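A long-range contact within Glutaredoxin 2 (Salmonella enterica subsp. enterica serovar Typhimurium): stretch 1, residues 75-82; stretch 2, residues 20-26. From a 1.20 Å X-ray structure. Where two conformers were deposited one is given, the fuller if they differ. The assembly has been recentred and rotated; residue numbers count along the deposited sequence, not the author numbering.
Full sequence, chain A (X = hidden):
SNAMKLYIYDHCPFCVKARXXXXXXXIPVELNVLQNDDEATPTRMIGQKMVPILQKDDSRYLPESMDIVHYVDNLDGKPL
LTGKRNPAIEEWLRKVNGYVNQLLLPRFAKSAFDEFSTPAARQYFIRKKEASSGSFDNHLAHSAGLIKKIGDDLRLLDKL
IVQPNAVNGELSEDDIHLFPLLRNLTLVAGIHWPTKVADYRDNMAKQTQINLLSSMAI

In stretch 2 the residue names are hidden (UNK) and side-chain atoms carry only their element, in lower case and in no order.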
ATOM      1  N   LEU A  75      12.928  11.851  12.034  0.70  5.18           N
ATOM      2  CA  LEU A  75      14.377  11.933  11.926  0.70  6.58           C
ATOM      3  C   LEU A  75      14.919  13.364  11.912  0.70  6.75           C
ATOM      4  O   LEU A  75      16.000  13.608  12.438  0.70  8.21           O
ATOM      5  CB  LEU A  75      14.836  11.105  10.710  0.70  7.23           C
ATOM      6  CG  LEU A  75      16.325  10.808  10.620  0.70  7.95           C
ATOM      7  CD1 LEU A  75      16.859  10.102  11.856  0.70  8.55           C
ATOM      8  CD2 LEU A  75      16.557   9.997   9.346  0.70  9.46           C
ATOM      9  N   ASP A  76      14.184  14.308  11.324  1.00  6.65           N
ATOM     10  CA  ASP A  76      14.599  15.725  11.228  1.00  7.92           C
ATOM     11  C   ASP A  76      14.050  16.598  12.360  1.00  7.67           C
ATOM     12  O   ASP A  76      14.250  17.808  12.372  1.00  9.08           O
ATOM     13  CB  ASP A  76      14.295  16.322   9.836  1.00  9.34           C
ATOM     14  CG  ASP A  76      12.831  16.617   9.598  1.00 10.22           C
ATOM     15  OD1 ASP A  76      12.502  17.091   8.486  1.00 15.77           O
ATOM     16  OD2 ASP A  76      11.993  16.384  10.477  1.00  9.46           O
ATOM     17  N   GLY A  77      13.343  15.988  13.300  1.00  6.28           N
ATOM     18  CA  GLY A  77      12.800  16.705  14.448  1.00  6.45           C
ATOM     19  C   GLY A  77      11.488  17.414  14.211  1.00  6.39           C
ATOM     20  O   GLY A  77      10.974  18.024  15.137  1.00  7.47           O
ATOM     21  N   LYS A  78      10.930  17.327  12.996  1.00  6.23           N
ATOM     22  CA  LYS A  78       9.697  18.021  12.640  1.00  6.59           C
ATOM     23  C   LYS A  78       8.724  17.085  11.927  1.00  6.39           C
ATOM     24  O   LYS A  78       8.638  17.052  10.683  1.00  6.68           O
ATOM     25  CB  LYS A  78       9.953  19.245  11.788  1.00  9.26           C
ATOM     26  CG  LYS A  78       8.658  20.075  11.590  1.00 13.93           C
ATOM     27  CD  LYS A  78       8.858  21.315  10.739  1.00 19.20           C
ATOM     28  CE  LYS A  78       7.531  21.806  10.114  1.00 23.64           C
ATOM     29  NZ  LYS A  78       6.875  20.895   9.090  1.00 25.62           N
ATOM     30  N   PRO A  79       7.993  16.289  12.691  1.00  5.90           N
ATOM     31  CA  PRO A  79       7.027  15.382  12.082  1.00  5.81           C
ATOM     32  C   PRO A  79       5.971  16.089  11.241  1.00  5.02           C
ATOM     33  O   PRO A  79       5.534  17.186  11.568  1.00  5.61           O
ATOM     34  CB  PRO A  79       6.329  14.761  13.311  1.00  7.61           C
ATOM     35  CG  PRO A  79       7.256  14.938  14.438  1.00  6.21           C
ATOM     36  CD  PRO A  79       8.075  16.144  14.157  1.00  7.34           C
ATOM     37  N   LEU A  80       5.538  15.408  10.180  1.00  4.45           N
ATOM     38  CA  LEU A  80       4.321  15.795   9.477  1.00  4.51           C
ATOM     39  C   LEU A  80       3.077  15.147  10.053  1.00  4.39           C
ATOM     40  O   LEU A  80       1.978  15.627   9.789  1.00  4.50           O
ATOM     41  CB  LEU A  80       4.417  15.457   7.996  1.00  5.77           C
ATOM     42  CG  LEU A  80       5.430  16.231   7.158  1.00  6.94           C
ATOM     43  CD1 LEU A  80       5.223  15.950   5.677  1.00  9.48           C
ATOM     44  CD2 LEU A  80       5.323  17.733   7.408  1.00  9.33           C
ATOM     45  N   LEU A  81       3.217  14.038  10.780  1.00  4.05           N
ATOM     46  CA  LEU A  81       2.060  13.339  11.345  1.00  4.71           C
ATOM     47  C   LEU A  81       1.646  14.087  12.615  1.00  4.74           C
ATOM     48  O   LEU A  81       2.166  13.843  13.710  1.00  5.95           O
ATOM     49  CB  LEU A  81       2.378  11.874  11.606  1.00  4.56           C
ATOM     50  CG  LEU A  81       2.587  11.027  10.334  1.00  5.09           C
ATOM     51  CD1 LEU A  81       3.291   9.727  10.684  1.00  7.24           C
ATOM     52  CD2 LEU A  81       1.271  10.764   9.638  1.00  7.39           C
ATOM     53  N   THR A  82       0.752  15.045  12.431  1.00  4.94           N
ATOM     54  CA  THR A  82       0.350  15.933  13.511  1.00  5.75           C
ATOM     55  C   THR A  82      -1.131  15.908  13.837  1.00  5.51           C
ATOM     56  O   THR A  82      -1.561  16.577  14.758  1.00  6.99           O
ATOM     57  CB  THR A  82       0.761  17.391  13.200  1.00  6.63           C
ATOM     58  OG1 THR A  82       0.047  17.807  12.042  1.00 10.41           O
ATOM     59  CG2 THR A  82       2.263  17.543  13.051  1.00  8.15           C
ATOM     60  N   UNK A  20       5.628   6.357   1.947  1.00  4.78           N
ATOM     61  CA  UNK A  20       4.899   7.619   1.946  1.00  4.54           C
ATOM     62  C   UNK A  20       5.619   8.812   2.564  1.00  4.33           C
ATOM     63  O   UNK A  20       5.587   9.883   2.009  1.00  5.07           O
ATOM     64  c   UNK A  20       2.564   6.629   1.769  1.00  4.39           C
ATOM     65  c   UNK A  20       3.519   7.469   2.595  1.00  4.87           C
ATOM     66  c   UNK A  20       0.134   8.050   2.609  1.00  5.93           C
ATOM     67 se   UNK A  20       0.890   6.282   2.674  1.00  6.16          SE
ATOM     68  N   UNK A  21       6.224   8.638   3.740  1.00  5.41           N
ATOM     69  CA  UNK A  21       6.849   9.783   4.410  1.00  6.09           C
ATOM     70  C   UNK A  21       8.028  10.284   3.599  1.00  4.97           C
ATOM     71  O   UNK A  21       8.296  11.488   3.575  1.00  6.08           O
ATOM     72  c   UNK A  21       8.069  10.670   6.486  1.00  9.10           C
ATOM     73  c   UNK A  21       5.998   9.227   6.739  1.00  8.20           C
ATOM     74  c   UNK A  21       7.241   9.500   5.883  1.00  7.41           C
ATOM     75  c   UNK A  21       5.060  10.353   6.915  1.00  9.31           C
ATOM     76  N   UNK A  22       8.776   9.384   2.951  1.00  5.24           N
ATOM     77  CA  UNK A  22       9.875   9.828   2.108  1.00  4.48           C
ATOM     78  C   UNK A  22       9.369  10.813   1.062  1.00  5.24           C
ATOM     79  O   UNK A  22       9.971  11.844   0.780  1.00  5.78           O
ATOM     80  c   UNK A  22      11.642   5.879   3.789  1.00  6.59           C
ATOM     81  c   UNK A  22      12.675   8.199   2.758  1.00  5.04           C
ATOM     82  c   UNK A  22      10.872   6.647   2.919  1.00  5.68           C
ATOM     83  c   UNK A  22      13.426   7.432   3.611  1.00  4.96           C
ATOM     84  c   UNK A  22      10.582   8.654   1.446  1.00  4.96           C
ATOM     85  c   UNK A  22      11.392   7.825   2.387  1.00  4.36           C
ATOM     86  c   UNK A  22      12.928   6.276   4.122  1.00  5.82           C
ATOM     87  N   UNK A  23       8.255  10.481   0.426  1.00  4.62           N
ATOM     88  CA  UNK A  23       7.703  11.351  -0.571  1.00  5.36           C
ATOM     89  C   UNK A  23       7.179  12.647  -0.027  1.00  4.71           C
ATOM     90  O   UNK A  23       7.458  13.732  -0.545  1.00  5.61           O
ATOM     91  N   UNK A  24       6.405  12.555   1.040  1.00  4.94           N
ATOM     92  CA  UNK A  24       5.786  13.741   1.619  1.00  5.19           C
ATOM     93  C   UNK A  24       6.798  14.761   2.140  1.00  5.45           C
ATOM     94  O   UNK A  24       6.524  15.951   2.120  1.00  6.75           O
ATOM     95  c   UNK A  24       4.818  13.367   2.759  1.00  5.53           C
ATOM     96  c   UNK A  24       3.612  12.558   2.306  1.00  6.19           C
ATOM     97  c   UNK A  24       2.855  11.916   3.478  1.00  9.19           C
ATOM     98  c   UNK A  24       2.678  13.402   1.467  1.00  8.87           C
ATOM     99  N   UNK A  25       7.925  14.278   2.646  1.00  5.00           N
ATOM    100  CA  UNK A  25       8.975  15.116   3.214  1.00  5.37           C
ATOM    101  C   UNK A  25      10.129  15.358   2.243  1.00  5.29           C
ATOM    102  O   UNK A  25      11.095  16.032   2.600  1.00  6.19           O
ATOM    103  c   UNK A  25       8.441  14.356   5.577  1.00  6.64           C
ATOM    104  c   UNK A  25       9.009  14.053   6.956  1.00  6.74           C
ATOM    105  n   UNK A  25      10.148  14.914   9.013  1.00  7.95           N
ATOM    106  c   UNK A  25       9.521  14.520   4.508  1.00  5.78           C
ATOM    107  c   UNK A  25       9.485  15.276   7.702  1.00  7.86           C
ATOM    108  N   UNK A  26      10.057  14.809   1.032  1.00  4.76           N
ATOM    109  CA  UNK A  26      11.133  14.923   0.046  1.00  5.72           C
ATOM    110  C   UNK A  26      12.481  14.439   0.574  1.00  5.49           C
ATOM    111  O   UNK A  26      13.509  15.052   0.365  1.00  7.53           O
ATOM    112  c   UNK A  26      11.217  16.362  -0.523  1.00  6.81           C
ATOM    113  c   UNK A  26       9.858  16.866  -0.998  1.00  7.40           C
ATOM    114  o   UNK A  26       9.186  16.210  -1.740  1.00  8.55           O
ATOM    115  n   UNK A  26       9.443  18.004  -0.502  1.00 10.62           N
TER
HETATM  116  O   HOH W   1      12.584  13.488   8.941  1.00  8.03           O

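Position 20 carries three carbons and a selenium in an unbranched chain, carbon-carbon-selenium-carbon. None of them reaches stretch 1. A selenoether of this length identifies selenomethionine, Met20, which is buried and makes no contact here.

Position 21 has four carbons, forked at the first, with one arm two carbons long. A fork at CB with unequal arms rules out leucine and gives Ile21. Its CA-to-CB bond points sideways, yet the end of the side chain comes nearer: CD1 of Ile21 lies 4.2 Å from CD1 of Leu81, an apolar contact.

Position 22 shows one carbon followed by a six-membered carbon ring, with no oxygen attached. This is Phe22; its side chain is out of reach of stretch 1.

Position 23 has no side-chain atoms, so it is Gly23. Nothing of stretch 1 lies within 5.5 Å of an ideal CB, so this contact does not account for the glycine.

Position 24 has four carbons forked at the second, the pattern of Leu24. Its CA-to-CB bond points toward stretch 1, and CB of Leu24 packs 3.9 Å from CD1 of Leu80. The same Leu80 CD1 lies 3.8 Å from the backbone O of Leu24.

Position 25 bears four carbons in a row ending in nitrogen, and that nitrogen lies 2.8 Å from OD2 of Asp76. The unbranched chain with a terminal amine is Lys25. Its NZ forms a salt bridge with that carboxylate and donates a second hydrogen bond to O of Lys78 at 3.1 Å. Water 1 accepts from NZ of Lys25 at 2.8 Å and from N of Asp76 at 3.0 Å, bridging the two stretches.

Position 26 has two carbons, the second carrying one oxygen and one nitrogen: a short amide, Asn26. Its side chain is out of reach of stretch 1. With phi at 55°, it leaves the helix in a Schellman motif.

The contact therefore joins a polar anchor to an apolar patch, burying 293 Å² in all. Lys25 contributes the largest share, 96 Å², because its aliphatic part packs against Leu80, with CG of Lys25 3.6 Å from CD1 of Leu80, while its amine reaches the Asp76–Lys78 turn. OD2 of Asp76 also accepts from N of Lys78 at 2.9 Å, so one carboxylate oxygen both holds this turn and receives the lysine. Gly77, with phi at 83°, lies between them, where a CB would jam against the preceding carbonyl oxygen.

Stretch 2 20-26: MIFGLKN
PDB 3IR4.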